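Local coordinates for putative flavoprotein decarboxylase (Streptomyces olivoviridis, PDB 6JLS) that binds FMN and acts as a flavin-dependent cysteine decarboxylase in the biosynthesis of thioviridamide, at residues 21-26 and 33-38. Residues are numbered along the deposited sequence; the frame is centred on the assembly and turned at random.
With FMN (flavin mononucleotide), chain B.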
loop_
_atom_site.group_PDB
_atom_site.type_symbol
_atom_site.label_atom_id
_atom_site.label_comp_id
_atom_site.label_asym_id
_atom_site.label_seq_id
_atom_site.Cartn_x
_atom_site.Cartn_y
_atom_site.Cartn_z
ATOM N N MET A 21 -5.448 -16.434 29.986
ATOM C CA MET A 21 -6.010 -15.121 30.269
ATOM C C MET A 21 -6.496 -14.480 28.965
ATOM O O MET A 21 -5.733 -14.383 27.994
ATOM C CB MET A 21 -4.926 -14.269 30.938
ATOM C CG MET A 21 -5.215 -12.798 31.085
ATOM S SD MET A 21 -3.916 -11.940 32.052
ATOM C CE MET A 21 -2.519 -13.016 31.811
ATOM N N CYS A 22 -7.756 -14.048 28.931
ATOM C CA CYS A 22 -8.309 -13.394 27.748
ATOM C C CYS A 22 -8.590 -11.922 28.022
ATOM O O CYS A 22 -9.104 -11.562 29.086
ATOM C CB CYS A 22 -9.595 -14.075 27.268
ATOM S SG CYS A 22 -9.437 -15.794 26.697
ATOM N N LEU A 23 -8.258 -11.073 27.049
ATOM C CA LEU A 23 -8.395 -9.629 27.176
ATOM C C LEU A 23 -9.339 -9.089 26.108
ATOM O O LEU A 23 -9.164 -9.369 24.917
ATOM C CB LEU A 23 -7.032 -8.950 27.064
ATOM C CG LEU A 23 -5.981 -9.349 28.103
ATOM C CD1 LEU A 23 -4.738 -8.480 27.932
ATOM C CD2 LEU A 23 -6.545 -9.204 29.503
ATOM N N SER A 24 -10.310 -8.293 26.542
ATOM C CA SER A 24 -11.389 -7.705 25.754
ATOM C C SER A 24 -11.110 -6.216 25.490
ATOM O O SER A 24 -10.269 -5.590 26.140
ATOM C CB SER A 24 -12.719 -7.883 26.517
ATOM O OG SER A 24 -13.819 -7.939 25.652
ATOM N N GLY A 25 -11.885 -5.624 24.583
ATOM C CA GLY A 25 -11.718 -4.225 24.242
ATOM C C GLY A 25 -12.209 -3.230 25.279
ATOM O O GLY A 25 -13.059 -2.371 25.002
ATOM N N SER A 26 -11.684 -3.350 26.491
ATOM C CA SER A 26 -11.912 -2.381 27.546
ATOM C C SER A 26 -10.568 -1.781 27.942
ATOM O O SER A 26 -9.534 -2.453 27.870
ATOM C CB SER A 26 -12.580 -3.040 28.755
ATOM O OG SER A 26 -12.408 -2.260 29.921
ATOM N N PRO A 33 -0.561 -6.892 31.244
ATOM C CA PRO A 33 0.848 -7.190 31.564
ATOM C C PRO A 33 1.128 -7.243 33.054
ATOM O O PRO A 33 1.893 -8.104 33.509
ATOM C CB PRO A 33 1.612 -6.042 30.883
ATOM C CG PRO A 33 0.735 -5.634 29.741
ATOM C CD PRO A 33 -0.678 -5.785 30.272
ATOM N N HIS A 34 0.525 -6.340 33.831
ATOM C CA HIS A 34 0.694 -6.393 35.279
ATOM C C HIS A 34 0.112 -7.684 35.855
ATOM O O HIS A 34 0.752 -8.333 36.689
ATOM C CB HIS A 34 0.063 -5.155 35.922
ATOM C CG HIS A 34 -0.012 -5.222 37.417
ATOM N ND1 HIS A 34 1.063 -5.571 38.205
ATOM C CD2 HIS A 34 -1.041 -4.991 38.266
ATOM C CE1 HIS A 34 0.701 -5.554 39.476
ATOM N NE2 HIS A 34 -0.571 -5.204 39.541
ATOM N N MET A 35 -1.084 -8.091 35.392
ATOM C CA MET A 35 -1.700 -9.337 35.861
ATOM C C MET A 35 -0.879 -10.555 35.444
ATOM O O MET A 35 -0.710 -11.498 36.227
ATOM C CB MET A 35 -3.138 -9.465 35.328
ATOM C CG MET A 35 -4.076 -8.323 35.707
ATOM S SD MET A 35 -5.777 -8.375 35.006
ATOM C CE MET A 35 -5.518 -8.571 33.241
ATOM N N ALA A 36 -0.372 -10.559 34.208
ATOM C CA ALA A 36 0.442 -11.679 33.756
ATOM C C ALA A 36 1.705 -11.808 34.594
ATOM O O ALA A 36 2.164 -12.918 34.870
ATOM C CB ALA A 36 0.795 -11.509 32.278
ATOM N N ALA A 37 2.286 -10.678 35.000
ATOM C CA ALA A 37 3.462 -10.726 35.860
ATOM C C ALA A 37 3.099 -11.216 37.258
ATOM O O ALA A 37 3.817 -12.034 37.841
ATOM C CB ALA A 37 4.120 -9.351 35.914
ATOM N N TRP A 38 1.984 -10.732 37.806
ATOM C CA TRP A 38 1.492 -11.251 39.078
ATOM C C TRP A 38 1.327 -12.768 39.026
ATOM O O TRP A 38 1.814 -13.481 39.910
ATOM C CB TRP A 38 0.173 -10.558 39.427
ATOM C CG TRP A 38 -0.368 -10.815 40.807
ATOM C CD1 TRP A 38 0.006 -10.198 41.964
ATOM C CD2 TRP A 38 -1.414 -11.726 41.162
ATOM N NE1 TRP A 38 -0.727 -10.682 43.020
ATOM C CE2 TRP A 38 -1.608 -11.620 42.553
ATOM C CE3 TRP A 38 -2.200 -12.629 40.439
ATOM C CZ2 TRP A 38 -2.552 -12.382 43.238
ATOM C CZ3 TRP A 38 -3.141 -13.386 41.122
ATOM C CH2 TRP A 38 -3.306 -13.257 42.508
HETATM N N1 FMN B . -17.021 -1.840 26.342
HETATM C C2 FMN B . -17.264 -2.555 27.493
HETATM O O2 FMN B . -18.090 -3.464 27.476
HETATM N N3 FMN B . -16.595 -2.243 28.659
HETATM C C4 FMN B . -15.672 -1.217 28.683
HETATM O O4 FMN B . -15.068 -0.936 29.721
HETATM C C4A FMN B . -15.424 -0.498 27.520
HETATM N N5 FMN B . -14.502 0.529 27.531
HETATM C C5A FMN B . -14.251 1.253 26.385
HETATM C C6 FMN B . -13.322 2.284 26.430
HETATM C C7 FMN B . -13.050 3.025 25.280
HETATM C C7M FMN B . -12.038 4.140 25.355
HETATM C C8 FMN B . -13.719 2.727 24.076
HETATM C C8M FMN B . -13.429 3.522 22.830
HETATM C C9 FMN B . -14.657 1.687 24.040
HETATM C C9A FMN B . -14.924 0.948 25.199
HETATM N N10 FMN B . -15.851 -0.086 25.188
HETATM C C10 FMN B . -16.100 -0.810 26.344
HETATM C "C1'" FMN B . -16.570 -0.444 23.920
HETATM C "C2'" FMN B . -15.897 -1.687 23.314
HETATM O "O2'" FMN B . -14.546 -1.448 22.959
HETATM C "C3'" FMN B . -16.655 -2.199 22.097
HETATM O "O3'" FMN B . -17.889 -2.719 22.532
HETATM C "C4'" FMN B . -15.825 -3.267 21.388
HETATM O "O4'" FMN B . -16.358 -3.654 20.133
HETATM C "C5'" FMN B . -15.656 -4.498 22.267
HETATM O "O5'" FMN B . -14.980 -5.440 21.468
HETATM P P FMN B . -14.535 -6.862 22.048
HETATM O O1P FMN B . -15.504 -7.282 23.138
HETATM O O2P FMN B . -14.583 -7.882 20.930
HETATM O O3P FMN B . -13.153 -6.757 22.642
#
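Met21 and Leu23 meet Met35 and Ala36 where the first strand of a parallel sheet is covered by the helix that follows it, the opening half of the beta-alpha-beta unit made by strand 18-23, helix 32-40 and strand 46-51. Strand 21-23 and helix 33-38 run antiparallel, their axes 10.6 Å apart at closest approach, and apolar side chains fill the interval without any hydrogen bond between them. Met21 has its CG anti to the backbone N (chi1 169°), and the extended chain then bends at chi3 (24°), laying the CE methyl 3.7 Å from Ala36 CB. That methyl also passes close to the CA of Ala36, an approach that the small alanine permits. Met35 comes down from the helix at a slant to Met21, its own chain folded at the thioether so that CE reaches two residues of the strand at once. Met35 CE lies 3.9 Å from Met21 SD, and Leu23 CD2 meets the same methyl while the two side chains run past each other in opposite senses. The unbranched, pliable methionine chains can bend at the thioether to bring their CE methyls onto Ala36 and Leu23; Phe185 of helix 182-193 touches both Met21 and Met35. Cys22, between Met21 and Leu23, faces Val96 and Val98 of strand 95-101 instead. Past the strand end the chain turns to the cofactor, as in Rossmann-like flavoproteins. Gly25 centres an inverse gamma turn and, having no side chain, lets the phosphate sit close against the backbone; Gly25 N gives FMN O3P a 2.6 Å hydrogen bond, and Gly25 O accepts one of 2.7 Å from the ribityl hydroxyl O2'.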